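Local coordinates for protein glycoside hydrolase family 31 (Trueperella pyogenes, PDB 5F7S) that probably cleaves alpha-glycosidic linkages in glucose-containing saccharides, as many members of its hydrolase family do, at residues A158-V163 against V252-E257; I389-T394 against P432-P437; P649-M654 against R669-G674. All coordinates share one frame; numbering follows the deposited sequence.

How the contacts relate
The three contacts close one after another along the chain. Contact 1 joins two strands of the beta sandwich that precedes the barrel, contact 2 joins two loops of the TIM-barrel domain, and contact 3 pairs the edge strand of the C-terminal sheet with its neighbour. No two touch: the nearest atoms of contacts 1 and 2 are about 17 Å apart, those of 2 and 3 about 24 Å. Contacts 2 and 3 lie on opposite sides of the chain's centre. Contact 2 is probably nearest the substrate pocket, since its first loop leaves the C-terminal end of a barrel strand. The side chains of V163 and P390 are each about 9 Å from a different bound calcium ion.

Contact 1: residues A158-V163 against V252-E257; sequences AGTHRV and VDLGFE
V252 N donates to V163 O over 2.8 Å, nearly along the carbonyl direction (C=O...N 164°), and V163 N returns a bond to V252 O, making V163 and V252 a hydrogen-bonded antiparallel pair. They belong to strands 159-168 and 247-253, neighbours in a six-stranded antiparallel sheet that forms one layer of a beta sandwich. R162 and D253 follow as the non-hydrogen-bonded pair, where R162 CA comes within 3.2 Å of V252 O in a CA-H...O contact. The strand 247-253 then ends, yet L254 N still reaches H161 O at 2.8 Å, with the donor tilted 34° out of the carbonyl plane.

On the face carrying V163 and V252 the two valines run side by side, V163 CG1 lying 3.8 Å from V252 CB. L254 goes further, reaching across the other strand: its CG packs over R162 CA at 3.8 Å while CD1 touches the methyl CG2 of T160 at 3.7 Å, the two side chains crossing obliquely. V163 and L254 also rest on V264 of strand 263-271, evidence that this face is turned to the second sheet of the sandwich.

The opposite face holds R162 and D253, both against W237 of strand 236-240. R162 does not bond to D253; its NE forms a salt bridge with E251, and H161, directed away, uses NE2 to bond S156 OG. A PEG molecule, probably from the crystallisation liquor, lies about 4 Å from the R162 side chain. The chain leaves the strand through an Asx turn. With CG of D253 anti to its own nitrogen (chi1 173°), OD1 accepts from G255 N at 2.9 Å, the donor approaching from above the carboxylate plane.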
loop_
_atom_site.group_PDB
_atom_site.type_symbol
_atom_site.label_atom_id
_atom_site.label_comp_id
_atom_site.label_asym_id
_atom_site.label_seq_id
_atom_site.Cartn_x
_atom_site.Cartn_y
_atom_site.Cartn_z
ATOM N N ALA A 158 18.743 -11.214 -26.823
ATOM C CA ALA A 158 19.035 -10.049 -25.975
ATOM C C ALA A 158 19.271 -10.305 -24.476
ATOM O O ALA A 158 19.737 -9.402 -23.787
ATOM C CB ALA A 158 17.912 -9.028 -26.120
ATOM N N GLY A 159 18.912 -11.481 -23.956
ATOM C CA GLY A 159 19.104 -11.771 -22.520
ATOM C C GLY A 159 18.082 -12.715 -21.898
ATOM O O GLY A 159 17.326 -13.372 -22.608
ATOM N N THR A 160 18.089 -12.776 -20.562
ATOM C CA THR A 160 17.196 -13.625 -19.767
ATOM C C THR A 160 16.262 -12.694 -19.000
ATOM O O THR A 160 16.697 -11.961 -18.110
ATOM C CB THR A 160 18.013 -14.499 -18.801
ATOM O OG1 THR A 160 19.067 -15.133 -19.522
ATOM C CG2 THR A 160 17.144 -15.549 -18.157
ATOM N N HIS A 161 14.971 -12.760 -19.311
ATOM C CA HIS A 161 13.994 -11.782 -18.796
ATOM C C HIS A 161 13.188 -12.153 -17.536
ATOM O O HIS A 161 12.888 -11.282 -16.721
ATOM C CB HIS A 161 13.041 -11.414 -19.930
ATOM C CG HIS A 161 13.737 -11.064 -21.208
ATOM N ND1 HIS A 161 14.363 -9.854 -21.408
ATOM C CD2 HIS A 161 13.918 -11.773 -22.349
ATOM C CE1 HIS A 161 14.907 -9.834 -22.614
ATOM N NE2 HIS A 161 14.654 -10.988 -23.206
ATOM N N ARG A 162 12.816 -13.423 -17.409
ATOM C CA ARG A 162 12.029 -13.922 -16.277
ATOM C C ARG A 162 12.326 -15.380 -16.032
ATOM O O ARG A 162 12.895 -16.056 -16.892
ATOM C CB ARG A 162 10.516 -13.830 -16.555
ATOM C CG ARG A 162 9.980 -12.431 -16.764
ATOM C CD ARG A 162 8.485 -12.354 -16.488
ATOM N NE ARG A 162 7.710 -13.100 -17.452
ATOM C CZ ARG A 162 7.300 -12.625 -18.630
ATOM N NH1 ARG A 162 7.613 -11.402 -19.039
ATOM N NH2 ARG A 162 6.578 -13.397 -19.426
ATOM N N VAL A 163 11.897 -15.874 -14.876
ATOM C CA VAL A 163 12.059 -17.292 -14.537
ATOM C C VAL A 163 10.797 -17.798 -13.875
ATOM O O VAL A 163 10.129 -17.060 -13.196
ATOM C CB VAL A 163 13.310 -17.567 -13.653
ATOM C CG1 VAL A 163 13.224 -16.880 -12.312
ATOM C CG2 VAL A 163 13.515 -19.060 -13.438
ATOM N N VAL A 252 9.162 -14.861 -11.706
ATOM C CA VAL A 252 9.969 -13.756 -11.210
ATOM C C VAL A 252 10.549 -12.905 -12.338
ATOM O O VAL A 252 11.178 -13.427 -13.249
ATOM C CB VAL A 252 11.164 -14.321 -10.416
ATOM C CG1 VAL A 252 12.008 -13.183 -9.845
ATOM C CG2 VAL A 252 10.678 -15.275 -9.332
ATOM N N ASP A 253 10.352 -11.596 -12.263
ATOM C CA ASP A 253 10.942 -10.689 -13.244
ATOM C C ASP A 253 12.423 -10.606 -12.938
ATOM O O ASP A 253 12.798 -10.508 -11.756
ATOM C CB ASP A 253 10.305 -9.291 -13.164
ATOM C CG ASP A 253 11.011 -8.271 -14.045
ATOM O OD1 ASP A 253 11.444 -8.641 -15.159
ATOM O OD2 ASP A 253 11.155 -7.094 -13.618
ATOM N N LEU A 254 13.251 -10.711 -13.981
ATOM C CA LEU A 254 14.703 -10.594 -13.854
ATOM C C LEU A 254 15.202 -9.201 -14.248
ATOM O O LEU A 254 16.394 -8.914 -14.114
ATOM C CB LEU A 254 15.440 -11.705 -14.630
ATOM C CG LEU A 254 15.124 -13.127 -14.134
ATOM C CD1 LEU A 254 15.787 -14.150 -15.035
ATOM C CD2 LEU A 254 15.553 -13.325 -12.683
ATOM N N GLY A 255 14.315 -8.359 -14.777
ATOM C CA GLY A 255 14.628 -6.952 -15.013
ATOM C C GLY A 255 15.188 -6.512 -16.346
ATOM O O GLY A 255 15.466 -7.329 -17.241
ATOM N N PHE A 256 15.390 -5.195 -16.429
ATOM C CA PHE A 256 15.844 -4.505 -17.637
ATOM C C PHE A 256 17.247 -4.879 -18.135
ATOM O O PHE A 256 17.429 -5.029 -19.342
ATOM C CB PHE A 256 15.737 -2.981 -17.447
ATOM C CG PHE A 256 16.008 -2.200 -18.701
ATOM C CD1 PHE A 256 15.012 -2.042 -19.663
ATOM C CD2 PHE A 256 17.267 -1.639 -18.938
ATOM C CE1 PHE A 256 15.264 -1.336 -20.834
ATOM C CE2 PHE A 256 17.523 -0.938 -20.111
ATOM C CZ PHE A 256 16.519 -0.783 -21.060
ATOM N N GLU A 257 18.228 -5.013 -17.236
ATOM C CA GLU A 257 19.605 -5.384 -17.638
ATOM C C GLU A 257 19.734 -6.900 -17.722
ATOM O O GLU A 257 20.510 -7.514 -16.984
ATOM C CB GLU A 257 20.649 -4.800 -16.674
ATOM C CG GLU A 257 20.686 -3.271 -16.658
ATOM C CD GLU A 257 21.821 -2.686 -15.821
ATOM O OE1 GLU A 257 22.839 -3.384 -15.584
ATOM O OE2 GLU A 257 21.706 -1.503 -15.418
#

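Contact 2: residues I389-T394 against P432-P437; sequences IPLQKT and PNALMP
Q392 and L435 form a single antiparallel bridge between two loops that are otherwise without regular structure, their touching parts running 134° apart. Q392 N donates to L435 O and L435 N donates back to Q392 O, both at 2.9 Å and both with the donor tilted out of the carbonyl plane. L391 CA adds a CA-H...O contact to the same L435 O at 3.3 Å, giving that oxygen a second neighbour. Just upstream, P390 centres an inverse gamma turn, closed by a weak bond from L391 N to I389 O, and P437 CD lies beside P390 O, 3.4 Å away.

The apolar contacts lie at both ends of the bridge. L391 sets off away from the other loop, but its CG stands beside its own backbone N (chi1 -73°), and the CD2 branch comes back to meet M436 CG at 3.5 Å, with A434 CB also beside it. At the other end T394 points toward the other loop; its side chain crosses that of L435 at about a right angle, with CG2 3.8 Å from L435 CG, and its OG1 gives a weak bond of 3.3 Å to N433 O. A glycine in place of T394 would probably leave N433 O without this donor and open a gap beside CG and CD1 of L435.

K393 turns outward to a cation-pi contact with F431, and P437 O receives the hydroxyl of Y492. Placed after strand 383-388 of the TIM barrel, the first loop meets a second one that precedes helix 442-450. Q392 packs on Q405 and L409 of helix 400-412, Q392 and P437 both touch W448 of helix 442-450, and P390 and M436 lean on Y492 of helix 485-506.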
loop_
_atom_site.group_PDB
_atom_site.type_symbol
_atom_site.label_atom_id
_atom_site.label_comp_id
_atom_site.label_asym_id
_atom_site.label_seq_id
_atom_site.Cartn_x
_atom_site.Cartn_y
_atom_site.Cartn_z
ATOM N N ILE A 389 3.358 13.903 0.832
ATOM C CA ILE A 389 3.307 13.168 -0.427
ATOM C C ILE A 389 4.712 13.240 -1.006
ATOM O O ILE A 389 5.344 14.278 -0.891
ATOM C CB ILE A 389 2.264 13.792 -1.406
ATOM C CG1 ILE A 389 2.033 12.914 -2.633
ATOM C CG2 ILE A 389 2.642 15.207 -1.831
ATOM C CD1 ILE A 389 1.243 11.635 -2.329
ATOM N N PRO A 390 5.222 12.140 -1.611
ATOM C CA PRO A 390 6.546 12.167 -2.196
ATOM C C PRO A 390 6.502 12.596 -3.676
ATOM O O PRO A 390 6.920 11.854 -4.594
ATOM C CB PRO A 390 7.013 10.731 -2.011
ATOM C CG PRO A 390 5.782 9.919 -2.134
ATOM C CD PRO A 390 4.621 10.796 -1.752
ATOM N N LEU A 391 6.004 13.815 -3.875
ATOM C CA LEU A 391 5.816 14.417 -5.180
ATOM C C LEU A 391 6.006 15.923 -5.061
ATOM O O LEU A 391 5.728 16.506 -4.013
ATOM C CB LEU A 391 4.416 14.107 -5.717
ATOM C CG LEU A 391 4.131 12.678 -6.196
ATOM C CD1 LEU A 391 2.656 12.520 -6.541
ATOM C CD2 LEU A 391 4.973 12.288 -7.405
ATOM N N GLN A 392 6.528 16.533 -6.120
ATOM C CA GLN A 392 6.729 17.964 -6.193
ATOM C C GLN A 392 5.983 18.463 -7.429
ATOM O O GLN A 392 6.430 18.225 -8.559
ATOM C CB GLN A 392 8.222 18.304 -6.327
ATOM C CG GLN A 392 8.490 19.807 -6.472
ATOM C CD GLN A 392 8.259 20.575 -5.179
ATOM O OE1 GLN A 392 7.542 21.599 -5.141
ATOM N NE2 GLN A 392 8.851 20.072 -4.099
ATOM N N LYS A 393 4.871 19.156 -7.214
ATOM C CA LYS A 393 4.048 19.689 -8.307
ATOM C C LYS A 393 4.853 20.691 -9.134
ATOM O O LYS A 393 5.697 21.406 -8.585
ATOM C CB LYS A 393 2.801 20.376 -7.746
ATOM C CG LYS A 393 1.828 19.436 -7.041
ATOM C CD LYS A 393 0.899 20.165 -6.079
ATOM C CE LYS A 393 -0.281 20.837 -6.748
ATOM N NZ LYS A 393 -1.339 19.836 -7.058
ATOM N N THR A 394 4.609 20.707 -10.450
ATOM C CA THR A 394 5.268 21.655 -11.391
ATOM C C THR A 394 4.321 22.484 -12.270
ATOM O O THR A 394 4.759 23.469 -12.854
ATOM C CB THR A 394 6.219 20.926 -12.381
ATOM O OG1 THR A 394 5.483 19.967 -13.158
ATOM C CG2 THR A 394 7.371 20.220 -11.652
ATOM N N PRO A 432 -0.477 15.236 -12.066
ATOM C CA PRO A 432 0.140 14.949 -13.364
ATOM C C PRO A 432 1.470 15.676 -13.590
ATOM O O PRO A 432 1.589 16.860 -13.306
ATOM C CB PRO A 432 -0.918 15.415 -14.381
ATOM C CG PRO A 432 -2.178 15.567 -13.610
ATOM C CD PRO A 432 -1.753 15.956 -12.227
ATOM N N ASN A 433 2.467 14.928 -14.051
ATOM C CA ASN A 433 3.809 15.467 -14.359
ATOM C C ASN A 433 4.618 15.998 -13.167
ATOM O O ASN A 433 5.606 16.706 -13.358
ATOM C CB ASN A 433 3.731 16.516 -15.494
ATOM C CG ASN A 433 3.140 15.944 -16.783
ATOM O OD1 ASN A 433 3.305 14.755 -17.106
ATOM N ND2 ASN A 433 2.455 16.791 -17.526
ATOM N N ALA A 434 4.233 15.623 -11.951
ATOM C CA ALA A 434 4.984 16.041 -10.769
ATOM C C ALA A 434 6.319 15.301 -10.719
ATOM O O ALA A 434 6.449 14.204 -11.251
ATOM C CB ALA A 434 4.190 15.758 -9.514
ATOM N N LEU A 435 7.314 15.911 -10.090
ATOM C CA LEU A 435 8.633 15.286 -9.964
ATOM C C LEU A 435 8.593 14.388 -8.742
ATOM O O LEU A 435 7.764 14.602 -7.845
ATOM C CB LEU A 435 9.711 16.345 -9.782
ATOM C CG LEU A 435 9.791 17.442 -10.839
ATOM C CD1 LEU A 435 10.715 18.559 -10.372
ATOM C CD2 LEU A 435 10.230 16.902 -12.192
ATOM N N MET A 436 9.453 13.371 -8.728
ATOM C CA MET A 436 9.582 12.458 -7.593
ATOM C C MET A 436 10.982 12.579 -7.003
ATOM O O MET A 436 11.969 12.334 -7.706
ATOM C CB MET A 436 9.385 10.987 -7.984
ATOM C CG MET A 436 7.952 10.481 -8.023
ATOM S SD MET A 436 7.856 8.673 -8.228
ATOM C CE MET A 436 8.180 8.045 -6.604
ATOM N N PRO A 437 11.078 12.924 -5.709
ATOM C CA PRO A 437 12.405 12.992 -5.129
ATOM C C PRO A 437 13.045 11.603 -5.075
ATOM O O PRO A 437 12.342 10.591 -4.876
ATOM C CB PRO A 437 12.141 13.526 -3.707
ATOM C CG PRO A 437 10.734 13.152 -3.413
ATOM C CD PRO A 437 10.039 13.275 -4.728
#

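Contact 3: residues P649-M654 against R669-G674; sequences PLMRAM and RQYMLG
M651 lays its side chain across one face of the Y671 ring: the methyl CE stands 4.1 Å from the ring centroid, 13° off the normal, a CH-pi contact, while CG meets the rim at CD2, 3.9 Å off. The sulfur SD approaches obliquely, making this a Met-aromatic contact as well. CG of M651 is anti to the backbone N (chi1 -177°) and the chain stays extended beyond it, which carries CE over the centre of the ring.

Beneath this lies the antiparallel pairing of strands 651-652 and 671-673, the first being an outermost strand of the six-stranded sheet in the C-terminal domain. R652 and M672 make the hydrogen-bonded pair, R652 N to M672 O and M672 N to R652 O, both at 2.7 Å. Next to it, M651 and L673 form the non-hydrogen-bonded pair, and G674 N then bonds L650 O at 2.9 Å, on a lone pair of that carbonyl. L650 CG runs alongside L673 CD1, and at the far end M654 bends back so that its CE rests against Q670 NE2.

Y671 OH bonds F584 O and the ring also touches I548 of helix 537-551, which probably helps to keep the ring in place under M651; Q670 OE1 accepts from Y693 N. L650 packs on Q639, T640 and C643 of helix 617-646, joining the sheet edge to that long helix.

R652 is buried, and its NH1 forms salt bridges with both D657 and D675. G674 O lies over one face of the guanidinium, while at its edge NE (3.0 Å) and NH2 (3.3 Å) of R652 grip P649 O side-on, that oxygen only 5° out of the guanidinium plane.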
loop_
_atom_site.group_PDB
_atom_site.type_symbol
_atom_site.label_atom_id
_atom_site.label_comp_id
_atom_site.label_asym_id
_atom_site.label_seq_id
_atom_site.Cartn_x
_atom_site.Cartn_y
_atom_site.Cartn_z
ATOM N N PRO A 649 2.297 -11.258 15.384
ATOM C CA PRO A 649 1.538 -10.028 15.158
ATOM C C PRO A 649 0.632 -9.675 16.347
ATOM O O PRO A 649 0.376 -10.516 17.207
ATOM C CB PRO A 649 0.678 -10.336 13.913
ATOM C CG PRO A 649 0.989 -11.730 13.493
ATOM C CD PRO A 649 1.908 -12.362 14.488
ATOM N N LEU A 650 0.166 -8.434 16.373
ATOM C CA LEU A 650 -0.762 -7.968 17.390
ATOM C C LEU A 650 -2.167 -8.342 16.896
ATOM O O LEU A 650 -2.931 -8.963 17.631
ATOM C CB LEU A 650 -0.639 -6.466 17.591
ATOM C CG LEU A 650 -1.503 -5.838 18.695
ATOM C CD1 LEU A 650 -1.315 -6.483 20.062
ATOM C CD2 LEU A 650 -1.182 -4.355 18.770
ATOM N N MET A 651 -2.493 -7.948 15.652
ATOM C CA MET A 651 -3.766 -8.318 14.997
ATOM C C MET A 651 -3.396 -9.627 14.348
ATOM O O MET A 651 -2.814 -9.657 13.259
ATOM C CB MET A 651 -4.199 -7.288 13.983
ATOM C CG MET A 651 -5.530 -7.615 13.348
ATOM S SD MET A 651 -6.193 -6.150 12.538
ATOM C CE MET A 651 -7.721 -6.780 11.861
ATOM N N ARG A 652 -3.786 -10.705 15.019
ATOM C CA ARG A 652 -3.251 -12.022 14.752
ATOM C C ARG A 652 -4.210 -13.078 14.266
ATOM O O ARG A 652 -5.200 -13.398 14.931
ATOM C CB ARG A 652 -2.604 -12.491 16.073
ATOM C CG ARG A 652 -1.822 -13.794 16.036
ATOM C CD ARG A 652 -1.442 -14.229 17.445
ATOM N NE ARG A 652 -0.634 -13.225 18.131
ATOM C CZ ARG A 652 -0.249 -13.295 19.400
ATOM N NH1 ARG A 652 -0.617 -14.305 20.170
ATOM N NH2 ARG A 652 0.487 -12.330 19.907
ATOM N N ALA A 653 -3.845 -13.665 13.125
ATOM C CA ALA A 653 -4.589 -14.745 12.520
ATOM C C ALA A 653 -4.617 -15.949 13.470
ATOM O O ALA A 653 -3.633 -16.210 14.180
ATOM C CB ALA A 653 -3.944 -15.130 11.208
ATOM N N MET A 654 -5.738 -16.673 13.462
ATOM C CA MET A 654 -5.950 -17.839 14.327
ATOM C C MET A 654 -4.826 -18.866 14.275
ATOM O O MET A 654 -4.479 -19.453 15.301
ATOM C CB MET A 654 -7.231 -18.571 13.931
ATOM C CG MET A 654 -8.510 -17.758 14.018
ATOM S SD MET A 654 -8.872 -17.277 15.699
ATOM C CE MET A 654 -9.466 -18.816 16.395
ATOM N N ARG A 669 -12.354 -14.356 9.439
ATOM C CA ARG A 669 -12.438 -12.969 9.934
ATOM C C ARG A 669 -12.497 -12.833 11.458
ATOM O O ARG A 669 -12.816 -11.770 11.991
ATOM C CB ARG A 669 -13.552 -12.195 9.254
ATOM C CG ARG A 669 -13.273 -12.018 7.785
ATOM C CD ARG A 669 -14.221 -11.007 7.196
ATOM N NE ARG A 669 -14.455 -11.334 5.808
ATOM C CZ ARG A 669 -15.363 -12.217 5.384
ATOM N NH1 ARG A 669 -16.168 -12.862 6.237
ATOM N NH2 ARG A 669 -15.470 -12.442 4.083
ATOM N N GLN A 670 -12.215 -13.922 12.153
ATOM C CA GLN A 670 -12.009 -13.862 13.587
ATOM C C GLN A 670 -10.528 -13.692 13.697
ATOM O O GLN A 670 -9.802 -14.183 12.842
ATOM C CB GLN A 670 -12.329 -15.180 14.282
ATOM C CG GLN A 670 -13.753 -15.622 14.146
ATOM C CD GLN A 670 -14.049 -16.848 14.964
ATOM O OE1 GLN A 670 -15.184 -17.314 14.976
ATOM N NE2 GLN A 670 -13.049 -17.369 15.664
ATOM N N TYR A 671 -10.073 -13.039 14.748
ATOM C CA TYR A 671 -8.641 -12.883 14.965
ATOM C C TYR A 671 -8.346 -12.713 16.445
ATOM O O TYR A 671 -9.248 -12.418 17.240
ATOM C CB TYR A 671 -8.097 -11.691 14.163
ATOM C CG TYR A 671 -8.679 -10.349 14.549
ATOM C CD1 TYR A 671 -9.844 -9.868 13.941
ATOM C CD2 TYR A 671 -8.075 -9.557 15.518
ATOM C CE1 TYR A 671 -10.387 -8.644 14.303
ATOM C CE2 TYR A 671 -8.608 -8.336 15.875
ATOM C CZ TYR A 671 -9.776 -7.881 15.270
ATOM O OH TYR A 671 -10.308 -6.643 15.619
ATOM N N MET A 672 -7.090 -12.949 16.807
ATOM C CA MET A 672 -6.621 -12.706 18.161
ATOM C C MET A 672 -6.020 -11.307 18.182
ATOM O O MET A 672 -5.465 -10.837 17.183
ATOM C CB MET A 672 -5.567 -13.721 18.581
ATOM C CG MET A 672 -6.027 -15.179 18.593
ATOM S SD MET A 672 -7.351 -15.604 19.762
ATOM C CE MET A 672 -6.511 -15.221 21.308
ATOM N N LEU A 673 -6.213 -10.615 19.297
ATOM C CA LEU A 673 -5.631 -9.311 19.520
ATOM C C LEU A 673 -4.688 -9.598 20.680
ATOM O O LEU A 673 -5.126 -9.667 21.844
ATOM C CB LEU A 673 -6.683 -8.283 19.920
ATOM C CG LEU A 673 -6.099 -6.875 20.169
ATOM C CD1 LEU A 673 -5.576 -6.282 18.863
ATOM C CD2 LEU A 673 -7.099 -5.916 20.807
ATOM N N GLY A 674 -3.412 -9.805 20.380
ATOM C CA GLY A 674 -2.454 -10.214 21.411
ATOM C C GLY A 674 -2.729 -11.676 21.734
ATOM O O GLY A 674 -3.475 -12.330 21.013
#